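Local coordinates for tyrosine--tRNA ligase, mitochondrial (Emericella nidulans, PDB 5IHX), which probably catalyses the ATP-dependent attachment of L-tyrosine to mitochondrial tRNA(Tyr), with the amino acid held in its class I catalytic domain, at residues G67-V72 with W223-L228; Q234-G239 with G244-G249. All blocks are in the same frame, centred on the assembly; numbering follows the deposited sequence.

Contact 1: G67-V72 with W223-L228. With TYR (tyrosine), chain C.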
ATOM      1  N   GLY A  67       6.855 -19.934  19.228  1.00 27.93           N
ATOM      2  CA  GLY A  67       7.227 -18.549  19.411  1.00 27.11           C
ATOM      3  C   GLY A  67       6.004 -17.681  19.630  1.00 24.39           C
ATOM      4  O   GLY A  67       4.918 -17.983  19.132  1.00 29.89           O
ATOM      5  N   ILE A  68       6.182 -16.606  20.391  1.00 21.73           N
ATOM      6  CA  ILE A  68       5.104 -15.665  20.667  1.00 26.97           C
ATOM      7  C   ILE A  68       5.664 -14.250  20.620  1.00 28.05           C
ATOM      8  O   ILE A  68       6.812 -14.033  20.993  1.00 25.76           O
ATOM      9  CB  ILE A  68       4.451 -15.929  22.041  1.00 28.76           C
ATOM     10  CG1 ILE A  68       3.362 -14.893  22.327  1.00 32.19           C
ATOM     11  CG2 ILE A  68       5.503 -15.926  23.144  1.00 38.89           C
ATOM     12  CD1 ILE A  68       2.480 -15.242  23.511  1.00 37.59           C
ATOM     13  N   TYR A  69       4.872 -13.293  20.141  1.00 25.71           N
ATOM     14  CA  TYR A  69       5.339 -11.911  20.082  1.00 24.31           C
ATOM     15  C   TYR A  69       4.262 -10.906  20.450  1.00 22.72           C
ATOM     16  O   TYR A  69       3.064 -11.188  20.370  1.00 27.20           O
ATOM     17  CB  TYR A  69       5.891 -11.587  18.687  1.00 20.75           C
ATOM     18  CG  TYR A  69       4.887 -11.017  17.703  1.00 27.52           C
ATOM     19  CD1 TYR A  69       4.773  -9.644  17.521  1.00 33.72           C
ATOM     20  CD2 TYR A  69       4.080 -11.847  16.934  1.00 30.06           C
ATOM     21  CE1 TYR A  69       3.871  -9.111  16.620  1.00 26.71           C
ATOM     22  CE2 TYR A  69       3.173 -11.321  16.022  1.00 29.34           C
ATOM     23  CZ  TYR A  69       3.077  -9.952  15.870  1.00 41.69           C
ATOM     24  OH  TYR A  69       2.181  -9.418  14.969  1.00 40.56           O
ATOM     25  N   ALA A  70       4.722  -9.735  20.882  1.00 27.22           N
ATOM     26  CA  ALA A  70       3.861  -8.593  21.145  1.00 28.42           C
ATOM     27  C   ALA A  70       4.468  -7.377  20.468  1.00 29.86           C
ATOM     28  O   ALA A  70       5.689  -7.225  20.445  1.00 25.08           O
ATOM     29  CB  ALA A  70       3.713  -8.363  22.631  1.00 27.14           C
ATOM     30  N   GLY A  71       3.615  -6.525  19.910  1.00 29.97           N
ATOM     31  CA  GLY A  71       4.068  -5.340  19.206  1.00 26.87           C
ATOM     32  C   GLY A  71       3.790  -4.062  19.972  1.00 30.78           C
ATOM     33  O   GLY A  71       2.857  -3.997  20.769  1.00 32.14           O
ATOM     34  N   VAL A  72       4.610  -3.045  19.730  1.00 28.20           N
ATOM     35  CA  VAL A  72       4.392  -1.734  20.323  1.00 29.46           C
ATOM     36  C   VAL A  72       4.832  -0.651  19.343  1.00 29.90           C
ATOM     37  O   VAL A  72       5.909  -0.740  18.752  1.00 31.70           O
ATOM     38  CB  VAL A  72       5.146  -1.577  21.671  1.00 37.40           C
ATOM     39  CG1 VAL A  72       6.637  -1.869  21.505  1.00 35.49           C
ATOM     40  CG2 VAL A  72       4.937  -0.181  22.246  1.00 37.69           C
ATOM     41  N   TRP A 223       1.058  -8.604   8.011  1.00 28.00           N
ATOM     42  CA  TRP A 223       2.307  -8.897   7.325  1.00 27.24           C
ATOM     43  C   TRP A 223       3.450  -9.032   8.335  1.00 29.96           C
ATOM     44  O   TRP A 223       4.303  -9.908   8.195  1.00 30.25           O
ATOM     45  CB  TRP A 223       2.619  -7.815   6.286  1.00 29.60           C
ATOM     46  CG  TRP A 223       3.698  -8.207   5.322  1.00 30.91           C
ATOM     47  CD1 TRP A 223       5.017  -7.862   5.377  1.00 35.90           C
ATOM     48  CD2 TRP A 223       3.548  -9.031   4.161  1.00 34.29           C
ATOM     49  NE1 TRP A 223       5.696  -8.415   4.318  1.00 32.29           N
ATOM     50  CE2 TRP A 223       4.817  -9.140   3.558  1.00 35.11           C
ATOM     51  CE3 TRP A 223       2.462  -9.686   3.570  1.00 36.49           C
ATOM     52  CZ2 TRP A 223       5.030  -9.876   2.392  1.00 33.43           C
ATOM     53  CZ3 TRP A 223       2.675 -10.419   2.416  1.00 36.73           C
ATOM     54  CH2 TRP A 223       3.949 -10.507   1.839  1.00 33.91           C
ATOM     55  N   ASP A 224       3.467  -8.160   9.345  1.00 32.23           N
ATOM     56  CA  ASP A 224       4.434  -8.271  10.440  1.00 31.72           C
ATOM     57  C   ASP A 224       4.428  -9.680  11.014  1.00 29.84           C
ATOM     58  O   ASP A 224       5.474 -10.311  11.155  1.00 27.85           O
ATOM     59  CB  ASP A 224       4.128  -7.277  11.561  1.00 31.55           C
ATOM     60  CG  ASP A 224       4.529  -5.857  11.222  1.00 38.14           C
ATOM     61  OD1 ASP A 224       4.127  -4.945  11.974  1.00 35.15           O
ATOM     62  OD2 ASP A 224       5.235  -5.649  10.213  1.00 31.02           O
ATOM     63  N   TRP A 225       3.233 -10.163  11.344  1.00 28.42           N
ATOM     64  CA  TRP A 225       3.069 -11.493  11.916  1.00 26.50           C
ATOM     65  C   TRP A 225       3.609 -12.546  10.958  1.00 33.03           C
ATOM     66  O   TRP A 225       4.354 -13.441  11.361  1.00 32.27           O
ATOM     67  CB  TRP A 225       1.598 -11.764  12.227  1.00 23.84           C
ATOM     68  CG  TRP A 225       1.369 -12.931  13.143  1.00 25.25           C
ATOM     69  CD1 TRP A 225       2.293 -13.845  13.558  1.00 24.84           C
ATOM     70  CD2 TRP A 225       0.132 -13.303  13.763  1.00 26.43           C
ATOM     71  NE1 TRP A 225       1.708 -14.764  14.393  1.00 24.37           N
ATOM     72  CE2 TRP A 225       0.382 -14.455  14.536  1.00 24.88           C
ATOM     73  CE3 TRP A 225      -1.164 -12.775  13.738  1.00 29.26           C
ATOM     74  CZ2 TRP A 225      -0.614 -15.085  15.280  1.00 26.43           C
ATOM     75  CZ3 TRP A 225      -2.150 -13.403  14.476  1.00 27.34           C
ATOM     76  CH2 TRP A 225      -1.869 -14.547  15.236  1.00 27.68           C
ATOM     77  N   TRP A 226       3.230 -12.432   9.689  1.00 25.53           N
ATOM     78  CA  TRP A 226       3.694 -13.360   8.665  1.00 27.69           C
ATOM     79  C   TRP A 226       5.219 -13.431   8.639  1.00 30.42           C
ATOM     80  O   TRP A 226       5.793 -14.516   8.565  1.00 32.61           O
ATOM     81  CB  TRP A 226       3.160 -12.950   7.290  1.00 35.90           C
ATOM     82  CG  TRP A 226       3.861 -13.625   6.152  1.00 35.81           C
ATOM     83  CD1 TRP A 226       4.550 -13.022   5.143  1.00 45.74           C
ATOM     84  CD2 TRP A 226       3.948 -15.035   5.910  1.00 41.15           C
ATOM     85  NE1 TRP A 226       5.058 -13.965   4.284  1.00 46.18           N
ATOM     86  CE2 TRP A 226       4.704 -15.210   4.734  1.00 46.61           C
ATOM     87  CE3 TRP A 226       3.461 -16.165   6.572  1.00 34.64           C
ATOM     88  CZ2 TRP A 226       4.984 -16.468   4.206  1.00 39.21           C
ATOM     89  CZ3 TRP A 226       3.742 -17.415   6.047  1.00 35.00           C
ATOM     90  CH2 TRP A 226       4.495 -17.554   4.876  1.00 40.00           C
ATOM     91  N   MET A 227       5.870 -12.274   8.718  1.00 29.82           N
ATOM     92  CA  MET A 227       7.327 -12.216   8.717  1.00 32.35           C
ATOM     93  C   MET A 227       7.921 -12.969   9.909  1.00 34.78           C
ATOM     94  O   MET A 227       8.971 -13.598   9.791  1.00 34.73           O
ATOM     95  CB  MET A 227       7.801 -10.762   8.729  1.00 29.91           C
ATOM     96  CG  MET A 227       7.524  -9.994   7.441  1.00 40.95           C
ATOM     97  SD  MET A 227       8.371 -10.663   5.994  1.00 39.61           S
ATOM     98  CE  MET A 227      10.085 -10.465   6.463  1.00 53.42           C
ATOM     99  N   LEU A 228       7.252 -12.898  11.057  1.00 34.07           N
ATOM    100  CA  LEU A 228       7.712 -13.602  12.252  1.00 31.99           C
ATOM    101  C   LEU A 228       7.254 -15.058  12.239  1.00 34.74           C
ATOM    102  O   LEU A 228       7.956 -15.950  12.717  1.00 30.62           O
ATOM    103  CB  LEU A 228       7.201 -12.907  13.513  1.00 28.05           C
ATOM    104  CG  LEU A 228       7.654 -11.456  13.707  1.00 35.58           C
ATOM    105  CD1 LEU A 228       7.055 -10.879  14.982  1.00 37.11           C
ATOM    106  CD2 LEU A 228       9.173 -11.337  13.719  1.00 29.80           C
TER
HETATM  107  N   TYR C 501      -0.913  -2.147  16.571  1.00 56.37           N
HETATM  108  CA  TYR C 501      -0.396  -2.347  17.955  1.00 53.00           C
HETATM  109  C   TYR C 501      -0.765  -1.170  18.850  1.00 64.03           C
HETATM  110  O   TYR C 501      -0.897  -1.311  20.068  1.00 65.23           O
HETATM  111  CB  TYR C 501       1.122  -2.535  17.937  1.00 42.72           C
HETATM  112  CG  TYR C 501       1.587  -3.563  16.936  1.00 46.65           C
HETATM  113  CD1 TYR C 501       1.266  -4.906  17.092  1.00 37.83           C
HETATM  114  CD2 TYR C 501       2.346  -3.195  15.833  1.00 41.38           C
HETATM  115  CE1 TYR C 501       1.688  -5.851  16.182  1.00 42.87           C
HETATM  116  CE2 TYR C 501       2.772  -4.131  14.916  1.00 40.14           C
HETATM  117  CZ  TYR C 501       2.442  -5.459  15.096  1.00 45.09           C
HETATM  118  OH  TYR C 501       2.862  -6.397  14.185  1.00 52.22           O
HETATM  119  OXT TYR C 501      -0.936  -0.048  18.374  1.00 60.43           O

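Contact 2: Q234-G239 with G244-G249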
ATOM      1  N   GLN A 234       4.285 -18.517  16.030  1.00 34.20           N
ATOM      2  CA  GLN A 234       2.922 -18.930  15.724  1.00 28.53           C
ATOM      3  C   GLN A 234       1.861 -18.122  16.476  1.00 33.58           C
ATOM      4  O   GLN A 234       0.714 -18.040  16.030  1.00 33.97           O
ATOM      5  CB  GLN A 234       2.767 -20.419  16.038  1.00 34.82           C
ATOM      6  CG  GLN A 234       1.451 -21.028  15.594  1.00 43.35           C
ATOM      7  CD  GLN A 234       1.386 -22.517  15.866  1.00 36.07           C
ATOM      8  OE1 GLN A 234       2.413 -23.192  15.919  1.00 36.12           O
ATOM      9  NE2 GLN A 234       0.177 -23.037  16.035  1.00 39.75           N
ATOM     10  N   VAL A 235       2.246 -17.518  17.598  1.00 28.62           N
ATOM     11  CA  VAL A 235       1.291 -16.842  18.478  1.00 23.73           C
ATOM     12  C   VAL A 235       1.559 -15.342  18.610  1.00 25.98           C
ATOM     13  O   VAL A 235       2.710 -14.910  18.637  1.00 29.36           O
ATOM     14  CB  VAL A 235       1.298 -17.470  19.893  1.00 28.36           C
ATOM     15  CG1 VAL A 235       0.209 -16.852  20.766  1.00 30.38           C
ATOM     16  CG2 VAL A 235       1.117 -18.980  19.810  1.00 34.30           C
ATOM     17  N   GLN A 236       0.487 -14.553  18.672  1.00 20.88           N
ATOM     18  CA  GLN A 236       0.598 -13.128  18.974  1.00 29.10           C
ATOM     19  C   GLN A 236      -0.234 -12.778  20.201  1.00 29.91           C
ATOM     20  O   GLN A 236      -1.358 -13.256  20.350  1.00 26.95           O
ATOM     21  CB  GLN A 236       0.146 -12.266  17.793  1.00 30.08           C
ATOM     22  CG  GLN A 236       0.188 -10.764  18.098  1.00 27.87           C
ATOM     23  CD  GLN A 236      -0.240  -9.874  16.935  1.00 34.96           C
ATOM     24  OE1 GLN A 236      -0.280  -8.651  17.069  1.00 38.46           O
ATOM     25  NE2 GLN A 236      -0.555 -10.479  15.794  1.00 33.92           N
ATOM     26  N   VAL A 237       0.330 -11.941  21.070  1.00 25.72           N
ATOM     27  CA  VAL A 237      -0.402 -11.389  22.203  1.00 22.34           C
ATOM     28  C   VAL A 237      -0.430  -9.865  22.114  1.00 25.95           C
ATOM     29  O   VAL A 237       0.545  -9.239  21.703  1.00 27.01           O
ATOM     30  CB  VAL A 237       0.218 -11.830  23.552  1.00 29.89           C
ATOM     31  CG1 VAL A 237       1.676 -11.412  23.641  1.00 33.43           C
ATOM     32  CG2 VAL A 237      -0.575 -11.255  24.723  1.00 33.13           C
ATOM     33  N   GLY A 238      -1.559  -9.274  22.492  1.00 27.76           N
ATOM     34  CA  GLY A 238      -1.709  -7.831  22.472  1.00 26.28           C
ATOM     35  C   GLY A 238      -2.650  -7.343  23.553  1.00 27.42           C
ATOM     36  O   GLY A 238      -3.199  -8.137  24.314  1.00 23.61           O
ATOM     37  N   GLY A 239      -2.823  -6.027  23.635  1.00 24.89           N
ATOM     38  CA  GLY A 239      -3.773  -5.444  24.564  1.00 30.00           C
ATOM     39  C   GLY A 239      -5.198  -5.816  24.195  1.00 30.18           C
ATOM     40  O   GLY A 239      -5.449  -6.340  23.111  1.00 35.16           O
ATOM     41  N   GLY A 244      -9.460  -7.181  17.295  1.00 43.83           N
ATOM     42  CA  GLY A 244      -9.762  -7.032  15.883  1.00 34.07           C
ATOM     43  C   GLY A 244      -8.563  -7.245  14.978  1.00 33.33           C
ATOM     44  O   GLY A 244      -8.639  -8.014  14.017  1.00 40.12           O
ATOM     45  N   ASN A 245      -7.458  -6.564  15.271  1.00 30.60           N
ATOM     46  CA  ASN A 245      -6.244  -6.699  14.465  1.00 30.80           C
ATOM     47  C   ASN A 245      -5.679  -8.113  14.500  1.00 26.91           C
ATOM     48  O   ASN A 245      -5.216  -8.626  13.482  1.00 34.95           O
ATOM     49  CB  ASN A 245      -5.172  -5.708  14.924  1.00 46.41           C
ATOM     50  CG  ASN A 245      -5.541  -4.264  14.626  1.00 56.98           C
ATOM     51  OD1 ASN A 245      -6.296  -3.984  13.694  1.00 54.00           O
ATOM     52  ND2 ASN A 245      -4.994  -3.340  15.408  1.00 53.17           N
ATOM     53  N   ILE A 246      -5.710  -8.742  15.670  1.00 33.74           N
ATOM     54  CA  ILE A 246      -5.179 -10.092  15.806  1.00 34.14           C
ATOM     55  C   ILE A 246      -6.084 -11.081  15.072  1.00 34.88           C
ATOM     56  O   ILE A 246      -5.596 -12.010  14.431  1.00 35.79           O
ATOM     57  CB  ILE A 246      -5.028 -10.494  17.289  1.00 28.91           C
ATOM     58  CG1 ILE A 246      -3.986  -9.598  17.961  1.00 30.36           C
ATOM     59  CG2 ILE A 246      -4.613 -11.961  17.415  1.00 27.81           C
ATOM     60  CD1 ILE A 246      -3.845  -9.804  19.459  1.00 31.97           C
ATOM     61  N   LEU A 247      -7.396 -10.875  15.158  1.00 37.15           N
ATOM     62  CA  LEU A 247      -8.353 -11.717  14.442  1.00 33.66           C
ATOM     63  C   LEU A 247      -8.101 -11.634  12.940  1.00 36.81           C
ATOM     64  O   LEU A 247      -8.014 -12.655  12.255  1.00 36.05           O
ATOM     65  CB  LEU A 247      -9.793 -11.306  14.765  1.00 43.99           C
ATOM     66  CG  LEU A 247     -10.902 -12.049  14.010  1.00 46.56           C
ATOM     67  CD1 LEU A 247     -10.914 -13.538  14.333  1.00 38.71           C
ATOM     68  CD2 LEU A 247     -12.253 -11.430  14.327  1.00 48.13           C
ATOM     69  N   PHE A 248      -7.996 -10.412  12.433  1.00 34.04           N
ATOM     70  CA  PHE A 248      -7.678 -10.196  11.029  1.00 33.50           C
ATOM     71  C   PHE A 248      -6.357 -10.873  10.685  1.00 34.43           C
ATOM     72  O   PHE A 248      -6.209 -11.469   9.620  1.00 35.46           O
ATOM     73  CB  PHE A 248      -7.601  -8.700  10.718  1.00 32.39           C
ATOM     74  CG  PHE A 248      -7.308  -8.398   9.277  1.00 40.06           C
ATOM     75  CD1 PHE A 248      -8.341  -8.166   8.385  1.00 41.80           C
ATOM     76  CD2 PHE A 248      -6.004  -8.351   8.812  1.00 40.07           C
ATOM     77  CE1 PHE A 248      -8.079  -7.889   7.055  1.00 49.10           C
ATOM     78  CE2 PHE A 248      -5.735  -8.076   7.485  1.00 51.26           C
ATOM     79  CZ  PHE A 248      -6.774  -7.845   6.605  1.00 54.36           C
ATOM     80  N   GLY A 249      -5.401 -10.777  11.605  1.00 34.62           N
ATOM     81  CA  GLY A 249      -4.080 -11.339  11.401  1.00 24.51           C
ATOM     82  C   GLY A 249      -4.085 -12.848  11.256  1.00 28.28           C
ATOM     83  O   GLY A 249      -3.370 -13.392  10.417  1.00 33.44           O
TER

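Contact 1: G67-V72 with W223-L228
The floor of the tyrosine pocket, in the nucleotide-binding (Rossmann-type) domain of this class I synthetase, is where Y69 of strand 68-72 meets D224, W225 and L228 of helix 212-229. Strand and helix run roughly antiparallel, at 148°, with the short axes 10.3 Å apart, a gap that the ring of Y69 bridges. L228 sends one methyl over a face of this ring: its CD1 lies 3.6 Å from the centroid of the Y69 ring, a CH-pi contact over the face, shifted toward the CG side of the ring. W225 meets the ring differently. The Y69 edge is turned to the face of the pyrrole part of the indole in an edge-to-face pair, with planes at 65° and Y69 CE2 coming within 3.6 Å of W225 CD1. With CG anti to the backbone N (chi1 -164°) the indole lies beside the Y69 ring; its NE1 is tied to the carbonyl of C233. A tyrosine suits position 69 since its body packs as a hydrocarbon while its hydroxyl reaches the substrate. Y69 OH donates to the phenolic OH of the bound tyrosine at 3.2 Å, and that OH in turn donates to D224 OD1 at 2.9 Å. N169 also bonds OD1, and the indole N-H groups of W172 and W173 hold OD2, so the carboxylate is fixed in rotation. Lacking a side chain, G71 lets the substrate ring lie close to the strand, with G71 CA 3.5 Å from ligand CD1. The phenolic oxygen of the substrate is thus both acceptor and donor at the closed end of the pocket, between the Y69 hydroxyl and the D224 carboxylate, a pairing consistent with the way tyrosyl-tRNA synthetases tell tyrosine from phenylalanine.

Contact 2: Q234-G239 with G244-G249
I246 and Q236 carry this contact, with a smaller share falling to G238. The isoleucine rises from the helix toward the strand and lays its methylene over the flat amide of Q236: I246 CG1 is 3.9 Å from Q236 CD, 3.9 Å from Q236 OE1 and 4.2 Å from Q236 NE2, near-equal distances that put it above the face of the group and not at its rim. Such an approach is pure van der Waals packing, and it leaves the carbonyl oxygen to Q221. Q236 can present its amide there because its chain is fully stretched, with CG anti to the backbone N (177°) and the next torsion likewise extended, carrying the polar end well off the strand. OE1 accepts a bond from Q221 NE2 of helix 212-229; since Q221 also bonds the bound tyrosine through its other amide atom, and Q236 itself touches that ligand, glutamine serves here as both pocket wall and second-shell support. The two elements open a beta-alpha-beta unit of the Rossmann-type domain: strand 235-238, helix 243-259, then strand 277-280, parallel to the first and bonded to it through the backbone of Q236. Strand and helix run almost antiparallel, at 168°, their short axes 9.4 Å apart. At this spacing the far end of I246, extended beyond CG1, reaches the strand backbone itself. Its CD1 stands 3.8 Å from G238 N and 4.2 Å from G238 CA, and glycine suits the spot because a bare backbone leaves the methyl room to settle against it. V237, between Q236 and G238 in the strand, points its side chain to the opposite face of the sheet, where it packs on A70 and F279.

Both contacts are buried and pack a helix against the same side of one sheet, in which strands 68-72 and 235-238 are neighbours joined by backbone hydrogen bonds between Y69 and V235. They meet around Q236: the Y69 hydroxyl lies over the face of the Q236 amide turned from I246, with W225 close by. Their chemistry differs. Contact 1 combines aromatic and CH-pi packing with direct recognition of the substrate phenol, and joins elements far apart in sequence. Contact 2 joins consecutive elements by aliphatic packing on an amide and a glycine backbone, and its link to the substrate runs through Q236 and Q221.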